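PDB 1OMH: trwC protein from Escherichia coli, which probably nicks and rejoins one strand of plasmid DNA at the origin of transfer during bacterial conjugation, this chain being its N-terminal relaxase domain. Local coordinates for residues Lys108-Ala113 with Leu160-Val165; Glu35-Gly40 with Ala113-Leu118. All coordinates share one frame; numbering follows the deposited sequence.

Contact 1: residues Lys108-Ala113 with Leu160-Val165; sequences KAHDRA and LHTHAV. With SO4 (sulfate ion), chain C.
The imidazole of His110 has Leu160 over one face, with CG 14° off the ring normal in a CH-pi contact, while Thr162 meets its edge in the ring plane. There His110 NE2 and Thr162 OG1 share a hydrogen bond of 2.8 Å that either could donate. With its own CG anti to the backbone N (chi1 165°), His110 extends its ring to the strand, and the other ring nitrogen, ND1, bonds to Tyr196 OH. Leu160 CD2 also packs on His110 CB at 3.6 Å. Segments 108-113 and 160-165 run at 31° to each other, the helix covering one face of the five-stranded antiparallel sheet of this Rep-clan relaxase; central strand 158-167 carries metal-site histidines on the other. A water joins Thr162 OG1 to OD1 of Asp111, itself salt-bridged to Arg149. Replacing His110 by alanine is likely to leave Leu160 without its ring and to rob Thr162 and Tyr196 of a hydrogen-bond partner each. Across the sheet, the ring edges of His161 and His163, zinc or copper ligands in other structures, meet O3 of a sulfate probably from the crystallisation liquor, His161 NE2 donating at 3.0 Å in the more bent bond and His163 NE2 at 2.7 Å. His161 ND1 bonds to Gln159 O.

Contact 2: residues Glu35-Gly40 with Ala113-Leu118; sequences EWQGKG and AVARTL
A single glutamine side chain makes this contact, joining edge strand 34-37 of the five-stranded antiparallel sheet to helix 104-122, which lies over that sheet. Gln37 sends its amide to the helix surface between Ala115 and Leu118. Its NE2 donates to the backbone Ala115 O at 3.0 Å, with an N-H...O angle of 159°. The nitrogen approaches in the carbonyl plane, on a lone pair, and the acceptor in turn lies only 14° out of the amide plane of Gln37, so both groups are well oriented for the bond. The reach comes from a stretched chain: CG is anti to the backbone N (chi1 -170°) and the next torsion is extended as well. Alongside the polar bond, the amide rests on aliphatic atoms. Gln37 NE2 is 3.4 Å from Leu118 CB, and Gln37 OE1 is 3.4 Å from Ala115 CA, with Leu118 CD1 also close to that oxygen. Just beyond Gln37 the chain turns at Gly38, the N-cap of helix 39-43, and Lys39 N bonds to Glu122 farther along helix 104-122. Gln37 OE1 accepts from Lys147 NZ on the neighbouring strand 145-152. The two ends of the amide are therefore held by different partners, a helix carbonyl and a lysine ammonium, an arrangement that fixes which end is nitrogen and is likely to resist a flip of the group.

How the contacts relate
Contacts 1 and 2 lie along helix 104-122 with their centres about 9 Å apart, sharing Ala113, and both tie that helix to the same antiparallel sheet. Contact 1 reaches the central strand 158-167, whereas contact 2 reaches 34-37, one of the two outermost strands; strand 145-152 runs between them. They also touch directly, Ala164 CB packing against Leu118 CD2 at 3.9 Å. Along the chain the segments alternate: 35-40 comes first, then 108-113 and 113-118, which overlap at Ala113, and finally 160-165. One helix is thus fastened to both the middle and one margin of the sheet, whose central strand carries, on the face turned away from it, His161 and His163, which bind metal in another structure of this protein.

Contact 1: residues Lys108-Ala113 with Leu160-Val165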
ATOM      1  N   LYS B 108     -14.516   5.062  -1.082  1.00 20.22           N
ATOM      2  CA  LYS B 108     -14.206   6.294  -0.366  1.00 22.19           C
ATOM      3  C   LYS B 108     -13.745   5.978   1.062  1.00 20.32           C
ATOM      4  O   LYS B 108     -12.867   6.653   1.602  1.00 24.37           O
ATOM      5  CB  LYS B 108     -15.439   7.201  -0.318  1.00 22.75           C
ATOM      6  CG  LYS B 108     -15.242   8.466   0.504  1.00 28.69           C
ATOM      7  N   ALA B 109     -14.345   4.958   1.671  1.00 20.05           N
ATOM      8  CA  ALA B 109     -13.983   4.561   3.029  1.00 22.11           C
ATOM      9  C   ALA B 109     -12.513   4.141   3.068  1.00 22.76           C
ATOM     10  O   ALA B 109     -11.768   4.522   3.975  1.00 17.63           O
ATOM     11  CB  ALA B 109     -14.872   3.417   3.501  1.00 21.20           C
ATOM     12  N   HIS B 110     -12.109   3.351   2.080  1.00 20.88           N
ATOM     13  CA  HIS B 110     -10.732   2.883   1.965  1.00 19.34           C
ATOM     14  C   HIS B 110      -9.794   4.077   1.778  1.00 19.39           C
ATOM     15  O   HIS B 110      -8.789   4.198   2.475  1.00 20.78           O
ATOM     16  CB  HIS B 110     -10.605   1.929   0.767  1.00 16.07           C
ATOM     17  CG  HIS B 110      -9.192   1.669   0.342  1.00 16.50           C
ATOM     18  ND1 HIS B 110      -8.372   0.761   0.977  1.00 20.13           N
ATOM     19  CD2 HIS B 110      -8.450   2.217  -0.647  1.00 14.84           C
ATOM     20  CE1 HIS B 110      -7.184   0.761   0.396  1.00 14.31           C
ATOM     21  NE2 HIS B 110      -7.206   1.636  -0.593  1.00 18.29           N
ATOM     22  N   ASP B 111     -10.126   4.956   0.834  1.00 18.44           N
ATOM     23  CA  ASP B 111      -9.302   6.129   0.571  1.00 21.27           C
ATOM     24  C   ASP B 111      -9.098   6.975   1.826  1.00 23.40           C
ATOM     25  O   ASP B 111      -7.998   7.460   2.080  1.00 21.21           O
ATOM     26  CB  ASP B 111      -9.920   6.999  -0.530  1.00 24.09           C
ATOM     27  CG  ASP B 111      -9.916   6.319  -1.886  1.00 28.32           C
ATOM     28  OD1 ASP B 111      -9.211   5.303  -2.047  1.00 23.23           O
ATOM     29  OD2 ASP B 111     -10.609   6.811  -2.802  1.00 26.33           O
ATOM     30  N   ARG B 112     -10.157   7.156   2.608  1.00 20.69           N
ATOM     31  CA  ARG B 112     -10.054   7.946   3.835  1.00 25.15           C
ATOM     32  C   ARG B 112      -9.141   7.264   4.847  1.00 22.92           C
ATOM     33  O   ARG B 112      -8.279   7.910   5.440  1.00 25.33           O
ATOM     34  CB  ARG B 112     -11.435   8.156   4.456  1.00 25.01           C
ATOM     35  CG  ARG B 112     -12.325   9.121   3.693  1.00 33.65           C
ATOM     36  CD  ARG B 112     -13.730   9.144   4.284  1.00 37.15           C
ATOM     37  NE  ARG B 112     -14.580  10.158   3.665  1.00 41.59           N
ATOM     38  CZ  ARG B 112     -15.887  10.263   3.878  1.00 47.79           C
ATOM     39  NH1 ARG B 112     -16.497   9.412   4.692  1.00 51.55           N
ATOM     40  NH2 ARG B 112     -16.586  11.219   3.283  1.00 50.69           N
ATOM     41  N   ALA B 113      -9.325   5.963   5.041  1.00 21.92           N
ATOM     42  CA  ALA B 113      -8.497   5.233   5.991  1.00 24.05           C
ATOM     43  C   ALA B 113      -7.028   5.351   5.592  1.00 23.36           C
ATOM     44  O   ALA B 113      -6.158   5.487   6.452  1.00 17.93           O
ATOM     45  CB  ALA B 113      -8.921   3.771   6.058  1.00 19.82           C
ATOM     46  N   LEU B 160      -8.961  -4.456  -3.531  1.00 14.93           N
ATOM     47  CA  LEU B 160      -8.823  -3.019  -3.313  1.00 11.50           C
ATOM     48  C   LEU B 160      -7.566  -2.710  -2.510  1.00 13.39           C
ATOM     49  O   LEU B 160      -7.455  -3.084  -1.345  1.00 14.18           O
ATOM     50  CB  LEU B 160     -10.062  -2.494  -2.577  1.00 15.48           C
ATOM     51  CG  LEU B 160     -10.168  -1.005  -2.254  1.00 17.81           C
ATOM     52  CD1 LEU B 160     -10.116  -0.176  -3.538  1.00 18.73           C
ATOM     53  CD2 LEU B 160     -11.482  -0.753  -1.514  1.00 19.83           C
ATOM     54  N   HIS B 161      -6.617  -2.029  -3.139  1.00 13.80           N
ATOM     55  CA  HIS B 161      -5.382  -1.679  -2.463  1.00 17.01           C
ATOM     56  C   HIS B 161      -4.789  -0.414  -3.052  1.00 20.84           C
ATOM     57  O   HIS B 161      -5.026  -0.077  -4.218  1.00 22.84           O
ATOM     58  CB  HIS B 161      -4.359  -2.821  -2.550  1.00 18.24           C
ATOM     59  CG  HIS B 161      -3.966  -3.195  -3.947  1.00 20.68           C
ATOM     60  ND1 HIS B 161      -4.829  -3.823  -4.823  1.00 20.28           N
ATOM     61  CD2 HIS B 161      -2.793  -3.062  -4.614  1.00 18.05           C
ATOM     62  CE1 HIS B 161      -4.206  -4.060  -5.962  1.00 20.64           C
ATOM     63  NE2 HIS B 161      -2.966  -3.608  -5.862  1.00 18.09           N
ATOM     64  N   THR B 162      -4.015   0.290  -2.236  1.00 17.43           N
ATOM     65  CA  THR B 162      -3.388   1.524  -2.675  1.00 17.67           C
ATOM     66  C   THR B 162      -1.905   1.498  -2.400  1.00 20.50           C
ATOM     67  O   THR B 162      -1.471   1.114  -1.306  1.00 16.10           O
ATOM     68  CB  THR B 162      -3.972   2.761  -1.957  1.00 19.41           C
ATOM     69  OG1 THR B 162      -5.354   2.910  -2.293  1.00 18.20           O
ATOM     70  CG2 THR B 162      -3.218   4.028  -2.380  1.00 17.34           C
ATOM     71  N   HIS B 163      -1.136   1.886  -3.410  1.00 18.65           N
ATOM     72  CA  HIS B 163       0.309   1.964  -3.290  1.00 20.61           C
ATOM     73  C   HIS B 163       0.614   3.410  -2.941  1.00 19.39           C
ATOM     74  O   HIS B 163       0.512   4.282  -3.799  1.00 19.51           O
ATOM     75  CB  HIS B 163       0.987   1.629  -4.621  1.00 18.66           C
ATOM     76  CG  HIS B 163       1.005   0.171  -4.950  1.00 22.49           C
ATOM     77  ND1 HIS B 163       1.823  -0.729  -4.299  1.00 22.89           N
ATOM     78  CD2 HIS B 163       0.308  -0.547  -5.863  1.00 18.91           C
ATOM     79  CE1 HIS B 163       1.631  -1.936  -4.798  1.00 27.93           C
ATOM     80  NE2 HIS B 163       0.715  -1.853  -5.749  1.00 23.60           N
ATOM     81  N   ALA B 164       0.956   3.666  -1.680  1.00 17.58           N
ATOM     82  CA  ALA B 164       1.295   5.009  -1.232  1.00 20.42           C
ATOM     83  C   ALA B 164       2.806   5.141  -1.354  1.00 17.36           C
ATOM     84  O   ALA B 164       3.552   4.671  -0.491  1.00 16.86           O
ATOM     85  CB  ALA B 164       0.864   5.214   0.226  1.00 17.60           C
ATOM     86  N   VAL B 165       3.256   5.772  -2.429  1.00 15.98           N
ATOM     87  CA  VAL B 165       4.679   5.934  -2.649  1.00 18.17           C
ATOM     88  C   VAL B 165       5.221   7.202  -1.997  1.00 20.45           C
ATOM     89  O   VAL B 165       5.037   8.317  -2.505  1.00 19.09           O
ATOM     90  CB  VAL B 165       5.015   5.950  -4.155  1.00 19.47           C
ATOM     91  CG1 VAL B 165       6.524   6.053  -4.350  1.00 17.92           C
ATOM     92  CG2 VAL B 165       4.477   4.677  -4.819  1.00 17.00           C
TER
HETATM   93  S   SO4 C 301      -0.094  -4.857  -8.006  1.00 48.01           S
HETATM   94  O1  SO4 C 301      -0.477  -3.855  -9.019  1.00 56.88           O
HETATM   95  O2  SO4 C 301      -1.023  -6.003  -8.054  1.00 49.84           O
HETATM   96  O3  SO4 C 301      -0.152  -4.241  -6.667  1.00 44.03           O
HETATM   97  O4  SO4 C 301       1.278  -5.324  -8.283  1.00 50.01           O
HETATM   98  O   HOH W   1      -6.532   5.205  -1.636  1.00 24.70           O

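Contact 2: residues Glu35-Gly40 with Ala113-Leu118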
ATOM      1  N   GLU B  35      -3.550  10.325  -6.528  1.00 28.56           N
ATOM      2  CA  GLU B  35      -3.623  11.605  -5.825  1.00 27.12           C
ATOM      3  C   GLU B  35      -2.382  11.902  -4.978  1.00 28.21           C
ATOM      4  O   GLU B  35      -1.741  10.988  -4.468  1.00 22.45           O
ATOM      5  CB  GLU B  35      -4.860  11.592  -4.924  1.00 27.08           C
ATOM      6  CG  GLU B  35      -5.196  12.912  -4.247  1.00 38.11           C
ATOM      7  N   TRP B  36      -2.056  13.185  -4.835  1.00 25.42           N
ATOM      8  CA  TRP B  36      -0.915  13.612  -4.028  1.00 25.68           C
ATOM      9  C   TRP B  36      -1.363  13.792  -2.587  1.00 22.15           C
ATOM     10  O   TRP B  36      -2.546  14.005  -2.317  1.00 28.17           O
ATOM     11  CB  TRP B  36      -0.371  14.976  -4.478  1.00 24.42           C
ATOM     12  CG  TRP B  36       0.278  15.048  -5.815  1.00 24.53           C
ATOM     13  CD1 TRP B  36      -0.192  15.712  -6.920  1.00 26.17           C
ATOM     14  CD2 TRP B  36       1.558  14.526  -6.175  1.00 24.04           C
ATOM     15  NE1 TRP B  36       0.724  15.640  -7.938  1.00 25.11           N
ATOM     16  CE2 TRP B  36       1.808  14.919  -7.510  1.00 26.94           C
ATOM     17  CE3 TRP B  36       2.523  13.770  -5.498  1.00 23.75           C
ATOM     18  CZ2 TRP B  36       2.981  14.575  -8.183  1.00 27.37           C
ATOM     19  CZ3 TRP B  36       3.687  13.429  -6.167  1.00 23.71           C
ATOM     20  CH2 TRP B  36       3.908  13.834  -7.498  1.00 26.36           C
ATOM     21  N   GLN B  37      -0.408  13.713  -1.665  1.00 24.92           N
ATOM     22  CA  GLN B  37      -0.675  13.940  -0.252  1.00 23.68           C
ATOM     23  C   GLN B  37       0.630  14.284   0.451  1.00 27.66           C
ATOM     24  O   GLN B  37       1.702  13.830   0.041  1.00 21.43           O
ATOM     25  CB  GLN B  37      -1.306  12.718   0.430  1.00 21.58           C
ATOM     26  CG  GLN B  37      -1.797  13.069   1.848  1.00 20.47           C
ATOM     27  CD  GLN B  37      -2.458  11.920   2.579  1.00 24.28           C
ATOM     28  OE1 GLN B  37      -3.169  11.113   1.981  1.00 21.02           O
ATOM     29  NE2 GLN B  37      -2.248  11.855   3.889  1.00 21.52           N
ATOM     30  N   GLY B  38       0.527  15.094   1.504  1.00 28.84           N
ATOM     31  CA  GLY B  38       1.700  15.473   2.269  1.00 32.82           C
ATOM     32  C   GLY B  38       1.995  16.961   2.299  1.00 35.12           C
ATOM     33  O   GLY B  38       1.923  17.640   1.275  1.00 32.33           O
ATOM     34  N   LYS B  39       2.326  17.466   3.484  1.00 34.29           N
ATOM     35  CA  LYS B  39       2.654  18.878   3.646  1.00 35.13           C
ATOM     36  C   LYS B  39       3.789  19.184   2.680  1.00 34.29           C
ATOM     37  O   LYS B  39       3.869  20.273   2.117  1.00 39.74           O
ATOM     38  CB  LYS B  39       3.105  19.160   5.085  1.00 33.47           C
ATOM     39  CG  LYS B  39       2.060  18.841   6.146  1.00 40.49           C
ATOM     40  CD  LYS B  39       2.596  19.130   7.547  1.00 45.99           C
ATOM     41  CE  LYS B  39       1.615  18.706   8.634  1.00 47.02           C
ATOM     42  NZ  LYS B  39       0.346  19.482   8.590  1.00 49.94           N
ATOM     43  N   GLY B  40       4.664  18.201   2.490  1.00 32.41           N
ATOM     44  CA  GLY B  40       5.779  18.369   1.582  1.00 33.45           C
ATOM     45  C   GLY B  40       5.269  18.593   0.172  1.00 38.16           C
ATOM     46  O   GLY B  40       5.753  19.475  -0.540  1.00 36.51           O
ATOM     47  N   ALA B 113      -9.325   5.963   5.041  1.00 21.92           N
ATOM     48  CA  ALA B 113      -8.497   5.233   5.991  1.00 24.05           C
ATOM     49  C   ALA B 113      -7.028   5.351   5.592  1.00 23.36           C
ATOM     50  O   ALA B 113      -6.158   5.487   6.452  1.00 17.93           O
ATOM     51  CB  ALA B 113      -8.921   3.771   6.058  1.00 19.82           C
ATOM     52  N   VAL B 114      -6.759   5.314   4.288  1.00 19.02           N
ATOM     53  CA  VAL B 114      -5.393   5.447   3.786  1.00 19.65           C
ATOM     54  C   VAL B 114      -4.863   6.857   4.069  1.00 21.41           C
ATOM     55  O   VAL B 114      -3.752   7.018   4.553  1.00 16.74           O
ATOM     56  CB  VAL B 114      -5.320   5.193   2.256  1.00 18.87           C
ATOM     57  CG1 VAL B 114      -3.944   5.551   1.735  1.00 19.29           C
ATOM     58  CG2 VAL B 114      -5.622   3.720   1.947  1.00 13.09           C
ATOM     59  N   ALA B 115      -5.666   7.874   3.769  1.00 23.12           N
ATOM     60  CA  ALA B 115      -5.254   9.259   3.987  1.00 24.05           C
ATOM     61  C   ALA B 115      -4.961   9.554   5.460  1.00 23.38           C
ATOM     62  O   ALA B 115      -3.970  10.207   5.783  1.00 25.15           O
ATOM     63  CB  ALA B 115      -6.326  10.215   3.463  1.00 21.31           C
ATOM     64  N   ARG B 116      -5.820   9.071   6.349  1.00 25.07           N
ATOM     65  CA  ARG B 116      -5.629   9.301   7.776  1.00 26.65           C
ATOM     66  C   ARG B 116      -4.394   8.583   8.310  1.00 26.43           C
ATOM     67  O   ARG B 116      -3.682   9.105   9.173  1.00 22.94           O
ATOM     68  CB  ARG B 116      -6.876   8.861   8.542  1.00 27.70           C
ATOM     69  CG  ARG B 116      -8.080   9.755   8.282  1.00 32.58           C
ATOM     70  CD  ARG B 116      -9.352   9.142   8.835  1.00 37.66           C
ATOM     71  NE  ARG B 116     -10.533   9.933   8.495  1.00 42.05           N
ATOM     72  CZ  ARG B 116     -11.783   9.513   8.654  1.00 41.09           C
ATOM     73  NH1 ARG B 116     -12.021   8.304   9.149  1.00 41.69           N
ATOM     74  NH2 ARG B 116     -12.795  10.302   8.320  1.00 43.24           N
ATOM     75  N   THR B 117      -4.126   7.389   7.795  1.00 22.39           N
ATOM     76  CA  THR B 117      -2.962   6.645   8.248  1.00 20.84           C
ATOM     77  C   THR B 117      -1.697   7.357   7.784  1.00 19.95           C
ATOM     78  O   THR B 117      -0.721   7.457   8.530  1.00 18.01           O
ATOM     79  CB  THR B 117      -2.974   5.206   7.706  1.00 22.95           C
ATOM     80  OG1 THR B 117      -4.206   4.575   8.074  1.00 21.05           O
ATOM     81  CG2 THR B 117      -1.814   4.404   8.283  1.00 19.30           C
ATOM     82  N   LEU B 118      -1.717   7.868   6.555  1.00 18.07           N
ATOM     83  CA  LEU B 118      -0.557   8.560   6.018  1.00 20.44           C
ATOM     84  C   LEU B 118      -0.265   9.847   6.785  1.00 20.12           C
ATOM     85  O   LEU B 118       0.875  10.313   6.814  1.00 21.21           O
ATOM     86  CB  LEU B 118      -0.755   8.853   4.525  1.00 19.95           C
ATOM     87  CG  LEU B 118      -0.714   7.614   3.621  1.00 18.35           C
ATOM     88  CD1 LEU B 118      -1.069   7.996   2.201  1.00 18.46           C
ATOM     89  CD2 LEU B 118       0.675   6.984   3.675  1.00 15.10           C
TER